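Local coordinates for ORF59 (Human herpesvirus 8, PDB 3HSL), which serves as the accessory subunit of the viral DNA polymerase in lytic replication and raises its processivity, probably as a sliding clamp, at residues Ser55-Ala60 and Leu257-Arg262; Ile206-Leu211 and Ser215-Phe220. All coordinates share one frame; numbering follows the deposited sequence.

How the interactions relate
Interaction 1 sets the chain leaving strand 49-56 against helix 254-263, while interaction 2 is the hairpin of strands 206-211 and 214-222. The hairpin falls within the 196 residues that separate the two segments of interaction 1, so the small long-range contact spans the sequence in which the extensive local one forms. Their centres lie about 19 Å apart, interaction 1 at about 11 Å from the centre of the chain and interaction 2 farther out, at about 25 Å. They nevertheless meet: Leu257 CD2, on the helix of interaction 1, packs 4.2 Å from Phe209 CD1 of the hairpin. Helix 175-186 touches both, through Leu185 in interaction 1 and Leu181 in interaction 2.

Interaction 1: Ser55-Ala60 and Leu257-Arg262; sequences SSVGTA and LIAALR
Backbone separation is smallest between Val57, just past the end of strand 49-56, and Ala259 on helix 254-263, whose CA atoms are 6.8 Å apart. Both residues point their CB atoms across the gap, and a single pair of methyl groups carries the contact: Val57 CG1 meets Ala259 CB at 3.3 Å. Val57 holds CG1 anti to its own nitrogen (chi1 -180°), which extends that branch to the helix; CG2 lies beside the nitrogen instead. Val57 CG1 also comes within 4.4 Å of Ala260 N, a looser approach. The two segments together bury a modest 76 Å², nearly all of it on Val57 and Ala259. Ser256, one residue before the helical segment, ties the chain after the strand down through its OG, hydrogen-bonded to Val57 O and Ala60 N. Around the contact, Val57 also packs on Leu63 of strand 61-67, Ala260 on Val300 and Leu302 of strand 296-302, and Leu257, Ile258 and Leu261 on Leu185 of helix 175-186.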
loop_
_atom_site.group_PDB
_atom_site.type_symbol
_atom_site.label_atom_id
_atom_site.label_comp_id
_atom_site.label_asym_id
_atom_site.label_seq_id
_atom_site.Cartn_x
_atom_site.Cartn_y
_atom_site.Cartn_z
ATOM N N SER A 55 -1.124 2.197 -18.747
ATOM C CA SER A 55 -1.722 1.038 -18.102
ATOM C C SER A 55 -3.033 0.757 -18.790
ATOM O O SER A 55 -3.699 1.671 -19.265
ATOM C CB SER A 55 -1.981 1.253 -16.607
ATOM O OG SER A 55 -3.008 2.206 -16.387
ATOM N N SER A 56 -3.404 -0.514 -18.845
ATOM C CA SER A 56 -4.659 -0.901 -19.455
ATOM C C SER A 56 -5.795 -0.385 -18.576
ATOM O O SER A 56 -5.585 -0.066 -17.406
ATOM C CB SER A 56 -4.726 -2.412 -19.591
ATOM O OG SER A 56 -4.524 -2.965 -18.321
ATOM N N VAL A 57 -6.992 -0.298 -19.138
ATOM C CA VAL A 57 -8.143 0.194 -18.398
ATOM C C VAL A 57 -9.321 -0.640 -18.848
ATOM O O VAL A 57 -9.820 -0.484 -19.970
ATOM C CB VAL A 57 -8.400 1.700 -18.679
ATOM C CG1 VAL A 57 -9.566 2.191 -17.914
ATOM C CG2 VAL A 57 -7.223 2.512 -18.286
ATOM N N GLY A 58 -9.768 -1.530 -17.974
ATOM C CA GLY A 58 -10.877 -2.403 -18.316
ATOM C C GLY A 58 -10.402 -3.381 -19.369
ATOM O O GLY A 58 -9.202 -3.605 -19.509
ATOM N N THR A 59 -11.326 -3.967 -20.120
ATOM C CA THR A 59 -10.914 -4.950 -21.120
ATOM C C THR A 59 -10.116 -4.424 -22.332
ATOM O O THR A 59 -9.144 -5.067 -22.733
ATOM C CB THR A 59 -12.071 -5.877 -21.557
ATOM O OG1 THR A 59 -13.129 -5.095 -22.121
ATOM C CG2 THR A 59 -12.606 -6.678 -20.356
ATOM N N ALA A 60 -10.493 -3.289 -22.916
ATOM C CA ALA A 60 -9.752 -2.796 -24.087
ATOM C C ALA A 60 -9.551 -1.282 -24.132
ATOM O O ALA A 60 -10.078 -0.579 -24.998
ATOM C CB ALA A 60 -10.400 -3.305 -25.381
ATOM N N LEU A 257 -14.989 2.437 -21.051
ATOM C CA LEU A 257 -15.613 3.736 -21.239
ATOM C C LEU A 257 -15.869 4.436 -19.912
ATOM O O LEU A 257 -15.515 5.596 -19.765
ATOM C CB LEU A 257 -16.878 3.623 -22.098
ATOM C CG LEU A 257 -17.655 4.901 -22.458
ATOM C CD1 LEU A 257 -16.775 5.977 -23.091
ATOM C CD2 LEU A 257 -18.811 4.583 -23.375
ATOM N N ILE A 258 -16.480 3.728 -18.963
ATOM C CA ILE A 258 -16.770 4.261 -17.635
ATOM C C ILE A 258 -15.460 4.803 -17.024
ATOM O O ILE A 258 -15.333 5.988 -16.735
ATOM C CB ILE A 258 -17.308 3.153 -16.678
ATOM C CG1 ILE A 258 -18.508 2.367 -17.261
ATOM C CG2 ILE A 258 -17.642 3.740 -15.293
ATOM C CD1 ILE A 258 -19.834 3.110 -17.346
ATOM N N ALA A 259 -14.489 3.918 -16.834
ATOM C CA ALA A 259 -13.203 4.284 -16.265
ATOM C C ALA A 259 -12.554 5.431 -17.050
ATOM O O ALA A 259 -12.019 6.377 -16.469
ATOM C CB ALA A 259 -12.300 3.078 -16.252
ATOM N N ALA A 260 -12.602 5.344 -18.376
ATOM C CA ALA A 260 -12.012 6.378 -19.193
ATOM C C ALA A 260 -12.622 7.721 -18.799
ATOM O O ALA A 260 -11.889 8.642 -18.442
ATOM C CB ALA A 260 -12.201 6.085 -20.651
ATOM N N LEU A 261 -13.951 7.827 -18.858
ATOM C CA LEU A 261 -14.657 9.063 -18.503
ATOM C C LEU A 261 -14.471 9.500 -17.056
ATOM O O LEU A 261 -14.581 10.678 -16.741
ATOM C CB LEU A 261 -16.145 8.930 -18.778
ATOM C CG LEU A 261 -16.645 8.777 -20.212
ATOM C CD1 LEU A 261 -18.136 8.514 -20.150
ATOM C CD2 LEU A 261 -16.314 9.992 -21.112
ATOM N N ARG A 262 -14.192 8.550 -16.178
ATOM C CA ARG A 262 -14.016 8.844 -14.780
ATOM C C ARG A 262 -12.582 9.287 -14.493
ATOM O O ARG A 262 -12.361 10.167 -13.667
ATOM C CB ARG A 262 -14.530 7.651 -13.973
ATOM C CG ARG A 262 -14.501 7.777 -12.455
ATOM C CD ARG A 262 -15.814 7.137 -11.879
ATOM N NE ARG A 262 -16.028 5.708 -12.143
ATOM C CZ ARG A 262 -15.966 4.741 -11.220
ATOM N NH1 ARG A 262 -15.700 5.022 -9.938
ATOM N NH2 ARG A 262 -16.178 3.479 -11.586
#

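Interaction 2: Ile206-Leu211 and Ser215-Phe220; sequences IVTFSL and SKIIDF
Val207 CG2 approaches the Phe220 ring obliquely, 3.5 Å from Phe220 CE2, as does Ile206 N. In Phe220 a chi1 of 58° places CG between the backbone nitrogen and the carbonyl carbon, and the ring comes back toward 206-211, where it crosses the Val207 side chain at roughly a right angle. At the edge of the Phe209 ring, near its plane, lies Lys216 O, while Ile218 CD1 comes obliquely to within 4.1 Å of Phe209 CE2. Val207, Phe209, Lys216 and Ile218 share this face of the sheet, which is turned to helix 175-186: Phe209 packs on Leu181, Ile218 on Thr177, and Lys216 on Phe180 and Trp184. Ile206, Thr208, Ser210, Ser215, Ile217 and Asp219 point to the other face. There Ile206 CG2 touches Ile217 CG2 at 3.5 Å, and Ile217 CD1 lies 3.6 Å from Thr208 CG2, these two side chains running alongside each other. Between the faces, two pairs of backbone hydrogen bonds of 2.7 to 3.0 Å lock the register: Val207 N to Ile218 O is answered by Ile218 N to Val207 O, and Phe209 N to Lys216 O by Lys216 N to Phe209 O. With strand directions 172° apart and hydrogen-bonded pairs alternating with non-hydrogen-bonded ones, this is an antiparallel beta hairpin, extended beyond strand 206-211 by strand 195-201 in a protein of the DNA clamp superfamily.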
loop_
_atom_site.group_PDB
_atom_site.type_symbol
_atom_site.label_atom_id
_atom_site.label_comp_id
_atom_site.label_asym_id
_atom_site.label_seq_id
_atom_site.Cartn_x
_atom_site.Cartn_y
_atom_site.Cartn_z
ATOM N N ILE A 206 -25.878 14.848 -33.586
ATOM C CA ILE A 206 -26.158 13.924 -32.488
ATOM C C ILE A 206 -25.235 12.721 -32.329
ATOM O O ILE A 206 -24.831 12.092 -33.309
ATOM C CB ILE A 206 -27.597 13.358 -32.644
ATOM C CG1 ILE A 206 -28.632 14.478 -32.615
ATOM C CG2 ILE A 206 -27.918 12.358 -31.559
ATOM C CD1 ILE A 206 -30.025 13.976 -32.770
ATOM N N VAL A 207 -24.919 12.419 -31.071
ATOM C CA VAL A 207 -24.086 11.295 -30.683
ATOM C C VAL A 207 -24.943 10.382 -29.853
ATOM O O VAL A 207 -25.582 10.842 -28.900
ATOM C CB VAL A 207 -22.973 11.754 -29.783
ATOM C CG1 VAL A 207 -22.186 10.549 -29.231
ATOM C CG2 VAL A 207 -22.082 12.708 -30.555
ATOM N N THR A 208 -24.979 9.094 -30.182
ATOM C CA THR A 208 -25.825 8.222 -29.385
ATOM C C THR A 208 -25.033 7.058 -28.779
ATOM O O THR A 208 -24.165 6.475 -29.423
ATOM C CB THR A 208 -27.069 7.720 -30.180
ATOM O OG1 THR A 208 -26.882 6.407 -30.695
ATOM C CG2 THR A 208 -27.458 8.686 -31.274
ATOM N N PHE A 209 -25.350 6.736 -27.528
ATOM C CA PHE A 209 -24.702 5.639 -26.811
ATOM C C PHE A 209 -25.719 4.516 -26.810
ATOM O O PHE A 209 -26.823 4.672 -26.307
ATOM C CB PHE A 209 -24.255 6.090 -25.418
ATOM C CG PHE A 209 -23.180 7.162 -25.448
ATOM C CD1 PHE A 209 -21.828 6.826 -25.276
ATOM C CD2 PHE A 209 -23.508 8.504 -25.650
ATOM C CE1 PHE A 209 -20.813 7.813 -25.303
ATOM C CE2 PHE A 209 -22.508 9.505 -25.680
ATOM C CZ PHE A 209 -21.155 9.156 -25.506
ATOM N N SER A 210 -25.333 3.388 -27.390
ATOM C CA SER A 210 -26.215 2.236 -27.530
ATOM C C SER A 210 -25.643 0.983 -26.919
ATOM O O SER A 210 -24.512 0.564 -27.220
ATOM C CB SER A 210 -26.539 1.991 -29.011
ATOM O OG SER A 210 -27.336 0.832 -29.155
ATOM N N LEU A 211 -26.442 0.376 -26.057
ATOM C CA LEU A 211 -25.977 -0.789 -25.353
ATOM C C LEU A 211 -27.146 -1.717 -25.020
ATOM O O LEU A 211 -28.236 -1.259 -24.659
ATOM C CB LEU A 211 -25.304 -0.261 -24.088
ATOM C CG LEU A 211 -24.332 -1.037 -23.228
ATOM C CD1 LEU A 211 -23.990 -0.093 -22.109
ATOM C CD2 LEU A 211 -24.930 -2.297 -22.676
ATOM N N SER A 215 -30.709 3.173 -25.412
ATOM C CA SER A 215 -29.822 4.174 -25.980
ATOM C C SER A 215 -29.880 5.513 -25.293
ATOM O O SER A 215 -30.875 5.844 -24.635
ATOM C CB SER A 215 -30.242 4.450 -27.421
ATOM O OG SER A 215 -30.281 3.266 -28.188
ATOM N N LYS A 216 -28.814 6.292 -25.438
ATOM C CA LYS A 216 -28.852 7.632 -24.902
ATOM C C LYS A 216 -28.497 8.551 -26.061
ATOM O O LYS A 216 -27.479 8.364 -26.729
ATOM C CB LYS A 216 -27.937 7.866 -23.712
ATOM C CG LYS A 216 -28.332 9.153 -23.004
ATOM C CD LYS A 216 -27.486 9.470 -21.798
ATOM C CE LYS A 216 -28.172 10.515 -20.884
ATOM N NZ LYS A 216 -28.536 11.832 -21.506
ATOM N N ILE A 217 -29.352 9.537 -26.283
ATOM C CA ILE A 217 -29.188 10.511 -27.346
ATOM C C ILE A 217 -28.716 11.865 -26.798
ATOM O O ILE A 217 -29.288 12.389 -25.846
ATOM C CB ILE A 217 -30.556 10.787 -28.043
ATOM C CG1 ILE A 217 -31.295 9.494 -28.429
ATOM C CG2 ILE A 217 -30.394 11.728 -29.229
ATOM C CD1 ILE A 217 -30.610 8.660 -29.491
ATOM N N ILE A 218 -27.677 12.430 -27.398
ATOM C CA ILE A 218 -27.178 13.739 -26.999
ATOM C C ILE A 218 -26.943 14.597 -28.240
ATOM O O ILE A 218 -26.267 14.168 -29.178
ATOM C CB ILE A 218 -25.851 13.644 -26.231
ATOM C CG1 ILE A 218 -26.015 12.806 -24.956
ATOM C CG2 ILE A 218 -25.333 15.047 -25.910
ATOM C CD1 ILE A 218 -24.733 12.580 -24.196
ATOM N N ASP A 219 -27.494 15.804 -28.262
ATOM C CA ASP A 219 -27.251 16.673 -29.407
ATOM C C ASP A 219 -26.189 17.711 -29.043
ATOM O O ASP A 219 -25.975 17.998 -27.867
ATOM C CB ASP A 219 -28.534 17.299 -29.972
ATOM C CG ASP A 219 -29.284 18.144 -28.965
ATOM O OD1 ASP A 219 -28.966 18.089 -27.762
ATOM O OD2 ASP A 219 -30.209 18.873 -29.391
ATOM N N PHE A 220 -25.526 18.268 -30.050
ATOM C CA PHE A 220 -24.481 19.266 -29.817
ATOM C C PHE A 220 -24.477 20.370 -30.872
ATOM O O PHE A 220 -25.004 20.192 -31.969
ATOM C CB PHE A 220 -23.100 18.585 -29.759
ATOM C CG PHE A 220 -22.746 17.811 -31.003
ATOM C CD1 PHE A 220 -22.144 18.443 -32.090
ATOM C CD2 PHE A 220 -23.015 16.449 -31.089
ATOM C CE1 PHE A 220 -21.818 17.731 -33.239
ATOM C CE2 PHE A 220 -22.695 15.740 -32.216
ATOM C CZ PHE A 220 -22.095 16.379 -33.299
#